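Local coordinates for protein xylosidase (PDB 6XN2) that probably hydrolyses xylo-oligosaccharides as a family 43 glycoside hydrolase, with beta-D-xylopyranose held in its central pocket, at residues H45-D50 against S325-G330; L89-P94 against I337-L342; Y61-H66 against T129-P134; G296-P301 against W318-H323. One frame throughout, in Å; residues are numbered along the deposited sequence.

Contact 1: residues H45-D50 against S325-G330. With XYP (beta-D-xylopyranose), chain E.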
loop_
_atom_site.group_PDB
_atom_site.type_symbol
_atom_site.label_atom_id
_atom_site.label_comp_id
_atom_site.label_asym_id
_atom_site.label_seq_id
_atom_site.Cartn_x
_atom_site.Cartn_y
_atom_site.Cartn_z
ATOM N N HIS A 45 -6.664 17.132 10.433
ATOM C CA HIS A 45 -7.510 16.962 11.599
ATOM C C HIS A 45 -7.502 15.567 12.180
ATOM O O HIS A 45 -8.037 15.336 13.212
ATOM C CB HIS A 45 -8.925 17.414 11.340
ATOM C CG HIS A 45 -9.599 16.693 10.231
ATOM N ND1 HIS A 45 -9.314 16.928 8.916
ATOM C CD2 HIS A 45 -10.561 15.751 10.240
ATOM C CE1 HIS A 45 -10.068 16.164 8.159
ATOM N NE2 HIS A 45 -10.836 15.439 8.938
ATOM N N LEU A 46 -6.909 14.646 11.451
ATOM C CA LEU A 46 -6.718 13.301 11.889
ATOM C C LEU A 46 -5.432 12.779 11.270
ATOM O O LEU A 46 -5.008 13.251 10.274
ATOM C CB LEU A 46 -7.911 12.447 11.544
ATOM C CG LEU A 46 -8.062 11.825 10.186
ATOM C CD1 LEU A 46 -9.160 10.798 10.243
ATOM C CD2 LEU A 46 -8.418 12.857 9.174
ATOM N N TYR A 47 -4.792 11.847 11.929
ATOM C CA TYR A 47 -3.593 11.247 11.374
ATOM C C TYR A 47 -3.979 10.170 10.367
ATOM O O TYR A 47 -4.881 9.369 10.617
ATOM C CB TYR A 47 -2.709 10.668 12.482
ATOM C CG TYR A 47 -1.997 11.719 13.307
ATOM C CD1 TYR A 47 -1.005 12.513 12.744
ATOM C CD2 TYR A 47 -2.309 11.912 14.649
ATOM C CE1 TYR A 47 -0.345 13.478 13.488
ATOM C CE2 TYR A 47 -1.651 12.872 15.407
ATOM C CZ TYR A 47 -0.667 13.648 14.816
ATOM O OH TYR A 47 -0.003 14.606 15.547
ATOM N N THR A 48 -3.311 10.171 9.221
ATOM C CA THR A 48 -3.633 9.249 8.137
ATOM C C THR A 48 -2.359 8.638 7.561
ATOM O O THR A 48 -1.305 9.272 7.561
ATOM C CB THR A 48 -4.406 9.950 7.001
ATOM O OG1 THR A 48 -3.636 11.059 6.514
ATOM C CG2 THR A 48 -5.766 10.452 7.486
ATOM N N ALA A 49 -2.450 7.407 7.067
ATOM C CA ALA A 49 -1.286 6.728 6.501
ATOM C C ALA A 49 -1.698 5.798 5.370
ATOM O O ALA A 49 -2.883 5.612 5.127
ATOM C CB ALA A 49 -0.547 5.951 7.576
ATOM N N ASP A 50 -0.710 5.227 4.684
ATOM C CA ASP A 50 -0.939 4.182 3.685
ATOM C C ASP A 50 -2.029 4.525 2.667
ATOM O O ASP A 50 -3.022 3.802 2.556
ATOM C CB ASP A 50 -1.317 2.883 4.385
ATOM C CG ASP A 50 -0.468 2.610 5.622
ATOM O OD1 ASP A 50 0.769 2.762 5.564
ATOM O OD2 ASP A 50 -1.050 2.237 6.655
ATOM N N SER A 325 5.880 11.559 8.601
ATOM C CA SER A 325 5.587 11.839 9.997
ATOM C C SER A 325 5.918 13.275 10.393
ATOM O O SER A 325 6.157 13.553 11.564
ATOM C CB SER A 325 6.356 10.862 10.890
ATOM O OG SER A 325 5.873 9.540 10.730
ATOM N N VAL A 326 5.929 14.184 9.423
ATOM C CA VAL A 326 6.345 15.557 9.697
ATOM C C VAL A 326 5.318 16.270 10.573
ATOM O O VAL A 326 5.682 16.919 11.547
ATOM C CB VAL A 326 6.577 16.354 8.391
ATOM C CG1 VAL A 326 6.752 17.838 8.690
ATOM C CG2 VAL A 326 7.801 15.812 7.660
ATOM N N LEU A 327 4.041 16.114 10.240
ATOM C CA LEU A 327 2.952 16.747 10.984
ATOM C C LEU A 327 3.014 16.436 12.479
ATOM O O LEU A 327 2.771 17.306 13.317
ATOM C CB LEU A 327 1.602 16.302 10.417
ATOM C CG LEU A 327 0.328 16.773 11.120
ATOM C CD1 LEU A 327 0.183 18.293 11.089
ATOM C CD2 LEU A 327 -0.884 16.115 10.474
ATOM N N SER A 328 3.366 15.196 12.803
ATOM C CA SER A 328 3.435 14.736 14.186
ATOM C C SER A 328 4.764 15.068 14.855
ATOM O O SER A 328 4.990 14.698 16.012
ATOM C CB SER A 328 3.212 13.229 14.247
ATOM O OG SER A 328 4.322 12.545 13.692
ATOM N N GLY A 329 5.650 15.742 14.126
ATOM C CA GLY A 329 6.977 16.048 14.637
ATOM C C GLY A 329 7.949 14.880 14.581
ATOM O O GLY A 329 8.836 14.758 15.429
ATOM N N GLY A 330 7.784 14.012 13.600
ATOM C CA GLY A 330 8.670 12.895 13.450
ATOM C C GLY A 330 8.280 11.608 14.109
ATOM O O GLY A 330 9.069 10.740 14.184
HETATM O O1 XYP E . 4.279 -1.750 8.792
HETATM C C1 XYP E . 3.346 -0.760 8.426
HETATM C C2 XYP E . 2.270 -1.410 7.581
HETATM C C3 XYP E . 1.035 -0.573 7.476
HETATM C C4 XYP E . 0.612 -0.083 8.845
HETATM C C5 XYP E . 1.758 0.640 9.488
HETATM O O2 XYP E . 2.700 -1.673 6.253
HETATM O O3 XYP E . 0.110 -1.475 6.948
HETATM O O4 XYP E . -0.441 0.819 8.723
HETATM O O5 XYP E . 2.860 -0.212 9.624
#
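Tyr-47 lays its phenol against Ser-328 and Leu-327, the two middle residues of a type I turn running from Val-326 to Gly-329. From its CB the side chain is swung beside the backbone N (chi1 -73°), which brings the outer half of the ring to the turn. The first ring atom to touch is CE1, 3.6 Å from Ser-328 CB, and the same CE1 has Leu-327 CD2 at 4.0 Å, the two side chains running at a slant to each other. Next comes CZ, 3.9 Å from Ser-328 CB. At the tip, the OH sits 3.7 Å from Ser-328 CA, a packing contact with carbon. The serine hydroxyl is turned to its own loop, where its main partner is Leu-334 O. This is a surface contact of the five-bladed beta-propeller usual for family 43: strand 47-56 of the first blade meets the loop that joins strands 317-324 and 336-342 of the last. Inward along the same strand the chain turns a corner at Asp-50, whose OD2 accepts a hydrogen bond from the xylose O4 at 2.6 Å. Ser-65 OG also bonds to this OD2, while Asp-170, Glu-257 and Ala-119 hold the sugar elsewhere.

Contact 2: residues L89-P94 against I337-L342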
loop_
_atom_site.group_PDB
_atom_site.type_symbol
_atom_site.label_atom_id
_atom_site.label_comp_id
_atom_site.label_asym_id
_atom_site.label_seq_id
_atom_site.Cartn_x
_atom_site.Cartn_y
_atom_site.Cartn_z
ATOM N N LEU A 89 -11.520 9.463 2.119
ATOM C CA LEU A 89 -11.306 10.847 1.722
ATOM C C LEU A 89 -11.613 11.015 0.240
ATOM O O LEU A 89 -11.531 10.059 -0.525
ATOM C CB LEU A 89 -9.866 11.279 2.024
ATOM C CG LEU A 89 -9.336 10.918 3.414
ATOM C CD1 LEU A 89 -7.843 11.255 3.553
ATOM C CD2 LEU A 89 -10.133 11.610 4.502
ATOM N N ARG A 90 -11.972 12.226 -0.170
ATOM C CA ARG A 90 -12.276 12.464 -1.574
ATOM C C ARG A 90 -11.748 13.805 -2.085
ATOM O O ARG A 90 -11.789 14.814 -1.381
ATOM C CB ARG A 90 -13.792 12.384 -1.807
ATOM C CG ARG A 90 -14.226 12.673 -3.247
ATOM C CD ARG A 90 -15.723 12.459 -3.430
ATOM N NE ARG A 90 -16.491 13.379 -2.597
ATOM C CZ ARG A 90 -17.720 13.141 -2.149
ATOM N NH1 ARG A 90 -18.330 12.000 -2.447
ATOM N NH2 ARG A 90 -18.336 14.046 -1.401
ATOM N N MET A 91 -11.249 13.795 -3.317
ATOM C CA MET A 91 -11.048 15.023 -4.076
ATOM C C MET A 91 -12.021 14.993 -5.242
ATOM O O MET A 91 -11.910 14.135 -6.118
ATOM C CB MET A 91 -9.610 15.154 -4.573
ATOM C CG MET A 91 -8.612 15.436 -3.468
ATOM S SD MET A 91 -6.924 15.510 -4.092
ATOM C CE MET A 91 -7.021 16.939 -5.165
ATOM N N ALA A 92 -12.980 15.913 -5.240
ATOM C CA ALA A 92 -14.034 15.923 -6.251
ATOM C C ALA A 92 -13.473 16.148 -7.653
ATOM O O ALA A 92 -14.011 15.635 -8.632
ATOM C CB ALA A 92 -15.071 16.985 -5.926
ATOM N N HIS A 93 -12.388 16.912 -7.738
ATOM C CA HIS A 93 -11.733 17.198 -9.011
ATOM C C HIS A 93 -10.263 17.519 -8.736
ATOM O O HIS A 93 -9.876 17.674 -7.575
ATOM C CB HIS A 93 -12.433 18.357 -9.731
ATOM C CG HIS A 93 -12.599 19.576 -8.882
ATOM N ND1 HIS A 93 -13.802 19.923 -8.306
ATOM C CD2 HIS A 93 -11.708 20.517 -8.491
ATOM C CE1 HIS A 93 -13.648 21.035 -7.608
ATOM N NE2 HIS A 93 -12.387 21.416 -7.702
ATOM N N PRO A 94 -9.441 17.614 -9.754
ATOM C CA PRO A 94 -8.049 17.904 -9.462
ATOM C C PRO A 94 -7.853 19.248 -8.782
ATOM O O PRO A 94 -8.509 20.192 -9.118
ATOM C CB PRO A 94 -7.414 17.904 -10.823
ATOM C CG PRO A 94 -8.275 17.032 -11.631
ATOM C CD PRO A 94 -9.642 17.233 -11.144
ATOM N N ILE A 337 -1.024 11.644 5.214
ATOM C CA ILE A 337 -0.826 11.330 3.807
ATOM C C ILE A 337 -0.605 12.586 2.968
ATOM O O ILE A 337 -1.006 13.691 3.342
ATOM C CB ILE A 337 -1.997 10.518 3.225
ATOM C CG1 ILE A 337 -3.272 11.365 3.141
ATOM C CG2 ILE A 337 -2.177 9.216 4.027
ATOM C CD1 ILE A 337 -4.322 10.796 2.197
ATOM N N LYS A 338 0.065 12.395 1.839
ATOM C CA LYS A 338 0.467 13.475 0.958
ATOM C C LYS A 338 0.315 13.030 -0.488
ATOM O O LYS A 338 0.187 11.835 -0.764
ATOM C CB LYS A 338 1.919 13.870 1.235
ATOM C CG LYS A 338 2.182 14.385 2.636
ATOM C CD LYS A 338 3.661 14.730 2.809
ATOM C CE LYS A 338 3.867 15.747 3.919
ATOM N NZ LYS A 338 5.300 16.165 3.998
ATOM N N MET A 339 0.379 13.946 -1.422
ATOM C CA MET A 339 0.371 13.606 -2.835
ATOM C C MET A 339 1.342 14.472 -3.601
ATOM O O MET A 339 1.631 15.533 -3.185
ATOM C CB MET A 339 -1.005 13.713 -3.461
ATOM C CG MET A 339 -1.519 15.105 -3.593
ATOM S SD MET A 339 -3.268 15.154 -3.977
ATOM C CE MET A 339 -3.248 14.411 -5.559
ATOM N N ALA A 340 1.815 13.969 -4.723
ATOM C CA ALA A 340 2.734 14.652 -5.603
ATOM C C ALA A 340 2.600 14.187 -7.046
ATOM O O ALA A 340 2.333 13.068 -7.297
ATOM C CB ALA A 340 4.146 14.457 -5.135
ATOM N N PRO A 341 2.807 15.120 -8.006
ATOM C CA PRO A 341 2.694 14.711 -9.404
ATOM C C PRO A 341 3.781 13.735 -9.825
ATOM O O PRO A 341 4.913 13.952 -9.533
ATOM C CB PRO A 341 2.850 16.007 -10.147
ATOM C CG PRO A 341 3.521 16.917 -9.196
ATOM C CD PRO A 341 3.085 16.543 -7.854
ATOM N N LEU A 342 3.411 12.684 -10.519
ATOM C CA LEU A 342 4.336 11.682 -10.958
ATOM C C LEU A 342 4.369 11.603 -12.455
ATOM O O LEU A 342 3.384 11.740 -13.106
ATOM C CB LEU A 342 3.970 10.325 -10.374
ATOM C CG LEU A 342 4.695 9.057 -10.761
ATOM C CD1 LEU A 342 4.675 8.070 -9.653
ATOM C CD2 LEU A 342 4.073 8.434 -11.973
#
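Leu-89 and Ile-337 meet end on, CD1 of the leucine 3.8 Å from CD1 of the isoleucine, and two residues further along both strands Met-91 and Met-339 bring their sulfurs together. The two strand pieces run in nearly the same direction, 18° apart, but the CA atoms of Leu-89 and Ile-337 are 10.7 Å from each other, so side chains do all the bridging. Leu-89 holds CG beside the backbone N, and CD1 continues from there in an extended line (chi2 174°) to Ile-337. In Ile-337, CG1 stands between the backbone N and the carbonyl carbon (chi1 69°), and an extended second torsion then carries CD1 straight out to the leucine. The methionines reach by different routes. Met-91 leaves its strand with CG beside the backbone N, Met-339 with CG between N and the carbonyl carbon; each is extended about CB-CG and then folds its terminal methyl over at chi3, the two bends having opposite sign. The chains therefore pass at a slant, with Met-91 SD 3.7 Å from Met-339 SD and 4.1 Å from Met-339 CE. That methyl also lies against Tyr-319 and Phe-321 of the adjoining strand, while Ile-337 packs on Ile-62 as well. Strand 85-91 belongs to the first propeller blade and strand 336-342 to the last, so this is a blade-to-blade seam. Charges stay away: Arg-90 pairs with Glu-99, Lys-338 with Asp-324. What crosses is methyl against methyl and thioether against thioether, so the attraction should be dispersion between polarisable groups, with shape rather than direction setting the fit.

Contact 3: residues Y61-H66 against T129-P134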
loop_
_atom_site.group_PDB
_atom_site.type_symbol
_atom_site.label_atom_id
_atom_site.label_comp_id
_atom_site.label_asym_id
_atom_site.label_seq_id
_atom_site.Cartn_x
_atom_site.Cartn_y
_atom_site.Cartn_z
ATOM N N TYR A 61 -11.106 9.035 -4.805
ATOM C CA TYR A 61 -11.325 8.559 -3.441
ATOM C C TYR A 61 -10.025 8.015 -2.862
ATOM O O TYR A 61 -9.279 7.321 -3.546
ATOM C CB TYR A 61 -12.412 7.480 -3.414
ATOM C CG TYR A 61 -13.789 8.031 -3.657
ATOM C CD1 TYR A 61 -14.269 8.213 -4.948
ATOM C CD2 TYR A 61 -14.611 8.384 -2.596
ATOM C CE1 TYR A 61 -15.535 8.728 -5.169
ATOM C CE2 TYR A 61 -15.881 8.898 -2.814
ATOM C CZ TYR A 61 -16.334 9.069 -4.097
ATOM O OH TYR A 61 -17.599 9.590 -4.302
ATOM N N ILE A 62 -9.747 8.344 -1.609
ATOM C CA ILE A 62 -8.549 7.836 -0.951
ATOM C C ILE A 62 -8.944 6.976 0.241
ATOM O O ILE A 62 -9.799 7.364 1.048
ATOM C CB ILE A 62 -7.630 8.977 -0.489
ATOM C CG1 ILE A 62 -7.393 9.963 -1.634
ATOM C CG2 ILE A 62 -6.319 8.421 0.046
ATOM C CD1 ILE A 62 -6.709 11.243 -1.193
ATOM N N TYR A 63 -8.332 5.800 0.333
ATOM C CA TYR A 63 -8.593 4.874 1.426
ATOM C C TYR A 63 -7.302 4.690 2.213
ATOM O O TYR A 63 -6.459 3.861 1.859
ATOM C CB TYR A 63 -9.124 3.534 0.892
ATOM C CG TYR A 63 -10.393 3.703 0.079
ATOM C CD1 TYR A 63 -10.340 4.055 -1.268
ATOM C CD2 TYR A 63 -11.644 3.542 0.659
ATOM C CE1 TYR A 63 -11.507 4.238 -2.014
ATOM C CE2 TYR A 63 -12.813 3.718 -0.081
ATOM C CZ TYR A 63 -12.739 4.069 -1.413
ATOM O OH TYR A 63 -13.902 4.248 -2.152
ATOM N N PRO A 64 -7.120 5.501 3.258
ATOM C CA PRO A 64 -5.917 5.427 4.090
ATOM C C PRO A 64 -6.175 4.704 5.414
ATOM O O PRO A 64 -7.335 4.414 5.732
ATOM C CB PRO A 64 -5.587 6.900 4.324
ATOM C CG PRO A 64 -6.961 7.548 4.406
ATOM C CD PRO A 64 -7.912 6.712 3.553
ATOM N N SER A 65 -5.110 4.394 6.152
ATOM C CA SER A 65 -5.237 3.986 7.549
ATOM C C SER A 65 -5.497 5.214 8.406
ATOM O O SER A 65 -5.280 6.339 7.960
ATOM C CB SER A 65 -3.977 3.277 8.039
ATOM O OG SER A 65 -3.720 2.131 7.258
ATOM N N HIS A 66 -5.944 4.991 9.635
ATOM C CA HIS A 66 -6.241 6.099 10.572
ATOM C C HIS A 66 -5.435 5.910 11.847
ATOM O O HIS A 66 -5.851 5.162 12.659
ATOM C CB HIS A 66 -7.728 6.171 10.898
ATOM C CG HIS A 66 -8.043 7.277 11.841
ATOM N ND1 HIS A 66 -9.241 7.399 12.468
ATOM C CD2 HIS A 66 -7.313 8.320 12.261
ATOM C CE1 HIS A 66 -9.233 8.452 13.235
ATOM N NE2 HIS A 66 -8.078 9.024 13.127
ATOM N N THR A 129 -18.800 -1.407 -3.986
ATOM C CA THR A 129 -17.462 -0.992 -3.644
ATOM C C THR A 129 -17.012 -1.924 -2.541
ATOM O O THR A 129 -17.729 -2.182 -1.630
ATOM C CB THR A 129 -17.368 0.457 -3.148
ATOM O OG1 THR A 129 -17.910 1.329 -4.109
ATOM C CG2 THR A 129 -15.940 0.849 -2.898
ATOM N N TYR A 130 -15.813 -2.440 -2.665
ATOM C CA TYR A 130 -15.276 -3.345 -1.695
ATOM C C TYR A 130 -14.095 -2.741 -0.984
ATOM O O TYR A 130 -13.266 -2.228 -1.605
ATOM C CB TYR A 130 -14.870 -4.649 -2.360
ATOM C CG TYR A 130 -15.999 -5.318 -3.080
ATOM C CD1 TYR A 130 -16.290 -5.005 -4.361
ATOM C CD2 TYR A 130 -16.773 -6.235 -2.469
ATOM C CE1 TYR A 130 -17.331 -5.600 -5.023
ATOM C CE2 TYR A 130 -17.816 -6.833 -3.121
ATOM C CZ TYR A 130 -18.085 -6.507 -4.395
ATOM O OH TYR A 130 -19.100 -7.078 -5.045
ATOM N N LEU A 131 -14.064 -2.820 0.334
ATOM C CA LEU A 131 -12.963 -2.316 1.120
ATOM C C LEU A 131 -12.140 -3.475 1.626
ATOM O O LEU A 131 -12.602 -4.232 2.380
ATOM C CB LEU A 131 -13.451 -1.449 2.274
ATOM C CG LEU A 131 -12.420 -0.752 3.155
ATOM C CD1 LEU A 131 -11.551 0.155 2.350
ATOM C CD2 LEU A 131 -13.070 0.053 4.235
ATOM N N TYR A 132 -10.928 -3.615 1.131
ATOM C CA TYR A 132 -10.026 -4.684 1.548
ATOM C C TYR A 132 -9.108 -4.179 2.648
ATOM O O TYR A 132 -8.530 -3.107 2.518
ATOM C CB TYR A 132 -9.200 -5.191 0.363
ATOM C CG TYR A 132 -10.052 -5.736 -0.740
ATOM C CD1 TYR A 132 -10.645 -4.887 -1.668
ATOM C CD2 TYR A 132 -10.285 -7.103 -0.848
ATOM C CE1 TYR A 132 -11.447 -5.387 -2.677
ATOM C CE2 TYR A 132 -11.085 -7.614 -1.852
ATOM C CZ TYR A 132 -11.661 -6.753 -2.762
ATOM O OH TYR A 132 -12.454 -7.255 -3.761
ATOM N N PHE A 133 -8.969 -4.944 3.725
ATOM C CA PHE A 133 -8.173 -4.483 4.861
ATOM C C PHE A 133 -7.483 -5.622 5.600
ATOM O O PHE A 133 -8.046 -6.710 5.744
ATOM C CB PHE A 133 -9.058 -3.697 5.839
ATOM C CG PHE A 133 -10.139 -4.527 6.477
ATOM C CD1 PHE A 133 -11.323 -4.777 5.805
ATOM C CD2 PHE A 133 -9.971 -5.054 7.748
ATOM C CE1 PHE A 133 -12.319 -5.545 6.381
ATOM C CE2 PHE A 133 -10.968 -5.832 8.328
ATOM C CZ PHE A 133 -12.139 -6.066 7.650
ATOM N N PRO A 134 -6.254 -5.373 6.075
ATOM C CA PRO A 134 -5.569 -6.330 6.938
ATOM C C PRO A 134 -5.889 -6.054 8.406
ATOM O O PRO A 134 -5.905 -4.898 8.852
ATOM C CB PRO A 134 -4.096 -6.070 6.631
ATOM C CG PRO A 134 -4.051 -4.578 6.361
ATOM C CD PRO A 134 -5.416 -4.193 5.794
#
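The ring of Tyr-63 is the flat group that bridges to strand 128-136: Leu-131 comes to it at a slant, its CD1 3.8 Å from Tyr-63 CD2, and Thr-129 meets its outer end. The other ring to place is that of Phe-133, which has Leu-131 O at its edge, in plane, within its own strand. In Tyr-63, chi1 (-58°) points the phenol along the facing strand, toward Thr-129, and chi2 (83°) sets the ring plane roughly perpendicular to the plane of CA, CB and CG. Leu-131 sends its CG the other way round, opposite the backbone N, and only then does its end come over to the tyrosine. At the far end, Thr-129 offers its methyl, CG2 lying 4.0 Å from Tyr-63 OH, while its own hydroxyl bonds to Gln-124 NE2. The buried phenol oxygen is satisfied by the carbonyl of Pro-152. Val-88 and Phe-56, from the two neighbouring strands of its own sheet, also touch Tyr-63. Further along its strand, Ser-65 belongs to the xylose pocket. Strands 59-67 and 128-136 each stand second in a four-stranded antiparallel sheet, and side chains packed between two such sheets, without shared backbone bonding, are what joins successive blades of a beta-propeller.

Contact 4: residues G296-P301 against W318-H323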
loop_
_atom_site.group_PDB
_atom_site.type_symbol
_atom_site.label_atom_id
_atom_site.label_comp_id
_atom_site.label_asym_id
_atom_site.label_seq_id
_atom_site.Cartn_x
_atom_site.Cartn_y
_atom_site.Cartn_z
ATOM N N GLY A 296 14.049 0.910 -10.424
ATOM C CA GLY A 296 14.740 1.883 -9.596
ATOM C C GLY A 296 13.922 2.399 -8.430
ATOM O O GLY A 296 12.895 1.813 -8.076
ATOM N N VAL A 297 14.347 3.499 -7.836
ATOM C CA VAL A 297 13.698 4.124 -6.717
ATOM C C VAL A 297 12.686 5.132 -7.196
ATOM O O VAL A 297 12.972 5.965 -7.987
ATOM C CB VAL A 297 14.714 4.848 -5.834
ATOM C CG1 VAL A 297 14.056 5.568 -4.711
ATOM C CG2 VAL A 297 15.756 3.906 -5.307
ATOM N N LEU A 298 11.505 5.050 -6.643
ATOM C CA LEU A 298 10.397 5.892 -7.039
ATOM C C LEU A 298 10.193 7.028 -6.029
ATOM O O LEU A 298 9.899 8.165 -6.401
ATOM C CB LEU A 298 9.150 5.019 -7.171
ATOM C CG LEU A 298 7.860 5.573 -7.737
ATOM C CD1 LEU A 298 7.184 4.446 -8.487
ATOM C CD2 LEU A 298 6.983 6.064 -6.611
ATOM N N LEU A 299 10.414 6.724 -4.777
ATOM C CA LEU A 299 10.325 7.705 -3.746
ATOM C C LEU A 299 11.520 7.591 -2.843
ATOM O O LEU A 299 11.767 6.575 -2.310
ATOM C CB LEU A 299 9.043 7.569 -2.930
ATOM C CG LEU A 299 8.753 8.570 -1.816
ATOM C CD1 LEU A 299 8.572 9.978 -2.319
ATOM C CD2 LEU A 299 7.556 8.177 -0.987
ATOM N N ALA A 300 12.138 8.709 -2.528
ATOM C CA ALA A 300 13.224 8.734 -1.578
ATOM C C ALA A 300 12.688 8.684 -0.156
ATOM O O ALA A 300 11.530 8.836 0.095
ATOM C CB ALA A 300 14.063 9.963 -1.770
ATOM N N PRO A 301 13.576 8.488 0.802
ATOM C CA PRO A 301 13.127 8.353 2.173
ATOM C C PRO A 301 12.309 9.474 2.743
ATOM O O PRO A 301 12.606 10.592 2.525
ATOM C CB PRO A 301 14.426 8.177 2.935
ATOM C CG PRO A 301 15.354 7.592 1.965
ATOM C CD PRO A 301 15.003 8.198 0.664
ATOM N N TRP A 318 -0.811 11.698 -13.475
ATOM C CA TRP A 318 -0.522 10.616 -12.531
ATOM C C TRP A 318 -0.051 11.221 -11.223
ATOM O O TRP A 318 0.703 12.194 -11.217
ATOM C CB TRP A 318 0.556 9.663 -13.050
ATOM C CG TRP A 318 0.128 8.701 -14.093
ATOM C CD1 TRP A 318 0.275 8.843 -15.439
ATOM C CD2 TRP A 318 -0.478 7.419 -13.887
ATOM N NE1 TRP A 318 -0.216 7.741 -16.086
ATOM C CE2 TRP A 318 -0.684 6.849 -15.157
ATOM C CE3 TRP A 318 -0.871 6.700 -12.752
ATOM C CZ2 TRP A 318 -1.272 5.595 -15.329
ATOM C CZ3 TRP A 318 -1.458 5.454 -12.926
ATOM C CH2 TRP A 318 -1.646 4.915 -14.202
ATOM N N TYR A 319 -0.413 10.610 -10.128
ATOM C CA TYR A 319 0.054 11.080 -8.866
ATOM C C TYR A 319 0.613 9.981 -8.017
ATOM O O TYR A 319 0.205 8.877 -8.122
ATOM C CB TYR A 319 -1.082 11.677 -8.063
ATOM C CG TYR A 319 -1.715 12.881 -8.627
ATOM C CD1 TYR A 319 -1.232 14.125 -8.358
ATOM C CD2 TYR A 319 -2.813 12.776 -9.405
ATOM C CE1 TYR A 319 -1.827 15.236 -8.864
ATOM C CE2 TYR A 319 -3.420 13.878 -9.932
ATOM C CZ TYR A 319 -2.918 15.108 -9.663
ATOM O OH TYR A 319 -3.533 16.176 -10.180
ATOM N N LEU A 320 1.610 10.336 -7.229
ATOM C CA LEU A 320 2.104 9.494 -6.156
ATOM C C LEU A 320 1.434 9.945 -4.864
ATOM O O LEU A 320 1.510 11.119 -4.493
ATOM C CB LEU A 320 3.630 9.588 -6.024
ATOM C CG LEU A 320 4.192 8.833 -4.811
ATOM C CD1 LEU A 320 4.056 7.347 -5.045
ATOM C CD2 LEU A 320 5.637 9.200 -4.470
ATOM N N PHE A 321 0.750 9.024 -4.198
ATOM C CA PHE A 321 0.230 9.291 -2.864
ATOM C C PHE A 321 1.129 8.592 -1.869
ATOM O O PHE A 321 1.476 7.432 -2.058
ATOM C CB PHE A 321 -1.211 8.808 -2.725
ATOM C CG PHE A 321 -2.188 9.601 -3.531
ATOM C CD1 PHE A 321 -2.297 9.407 -4.896
ATOM C CD2 PHE A 321 -2.997 10.548 -2.922
ATOM C CE1 PHE A 321 -3.203 10.143 -5.648
ATOM C CE2 PHE A 321 -3.904 11.286 -3.669
ATOM C CZ PHE A 321 -4.000 11.078 -5.032
ATOM N N TYR A 322 1.528 9.292 -0.820
ATOM C CA TYR A 322 2.458 8.711 0.133
ATOM C C TYR A 322 2.173 9.300 1.494
ATOM O O TYR A 322 1.171 10.001 1.664
ATOM C CB TYR A 322 3.908 8.958 -0.299
ATOM C CG TYR A 322 4.307 10.417 -0.395
ATOM C CD1 TYR A 322 3.880 11.210 -1.460
ATOM C CD2 TYR A 322 5.139 10.996 0.567
ATOM C CE1 TYR A 322 4.242 12.546 -1.548
ATOM C CE2 TYR A 322 5.510 12.333 0.486
ATOM C CZ TYR A 322 5.062 13.101 -0.576
ATOM O OH TYR A 322 5.426 14.427 -0.664
ATOM N N HIS A 323 3.026 9.011 2.472
ATOM C CA HIS A 323 2.871 9.636 3.781
ATOM C C HIS A 323 4.215 9.925 4.443
ATOM O O HIS A 323 5.255 9.402 4.035
ATOM C CB HIS A 323 1.990 8.768 4.703
ATOM C CG HIS A 323 2.636 7.495 5.172
ATOM N ND1 HIS A 323 2.088 6.251 4.935
ATOM C CD2 HIS A 323 3.764 7.275 5.890
ATOM C CE1 HIS A 323 2.859 5.323 5.474
ATOM N NE2 HIS A 323 3.888 5.917 6.051
#
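Leu-320 meets Leu-298 with one methyl and Leu-299 with the other, and that is where the packing is tight. The Leu-298 and Leu-320 side chains lie alongside one another, pointing opposite ways, so that Leu-298 CD2 lies 3.6 Å from Leu-320 CD1. The other leucine branch is taken too, with Leu-299 CD1 3.7 Å from Leu-320 CD2. In all three leucines CG lies opposite the backbone N, and Leu-299 (chi1 -178°) thereby sends its second methyl onward to Tyr-322. Here the fit is slightly slacker: the Leu-299 and Tyr-322 side chains cross at about a right angle, with Leu-299 CD2 3.8 Å from Tyr-322 CB and 4.0 Å from Tyr-322 CG. The phenol itself carries on beyond the leucines to a hydrogen bond with Ser-39 OG. Solvent is reached on the side of Val-297 and Pro-301, both partly exposed, whereas the four touching residues are buried. Leu-298 and Leu-299 both lie opposite Ile-280 in a classic beta bulge, and the ends of both side chains reach strand 317-324. Strand 292-299 ends at this bulge, packed on the middle strand of the last propeller blade, which is flanked by strands 310-314 and 336-342.

Contacts 1, 2 and 3 all reach the first blade, whose strands 47-56, 59-67 and 85-91 lie side by side; contacts 1, 2 and 4 reach the last blade or the loop within it. Contact 3 ties the first blade to the second, contact 4 the last to the sheet before it, and contacts 1 and 2 join the first blade to the last, closing the ring. Along the chain contacts 1 and 2 interlock, and contacts 3 and 4 come in series, with centres 19 Å apart on opposite sides of the molecule's centre. The centres of contacts 2 and 4 are the nearest pair, about 13 Å apart. His-323 ND1 bonds Asp-50 N and Ser-65 OG bonds Asp-50 OD2, so segments of contacts 1, 3 and 4 meet beside the xylose.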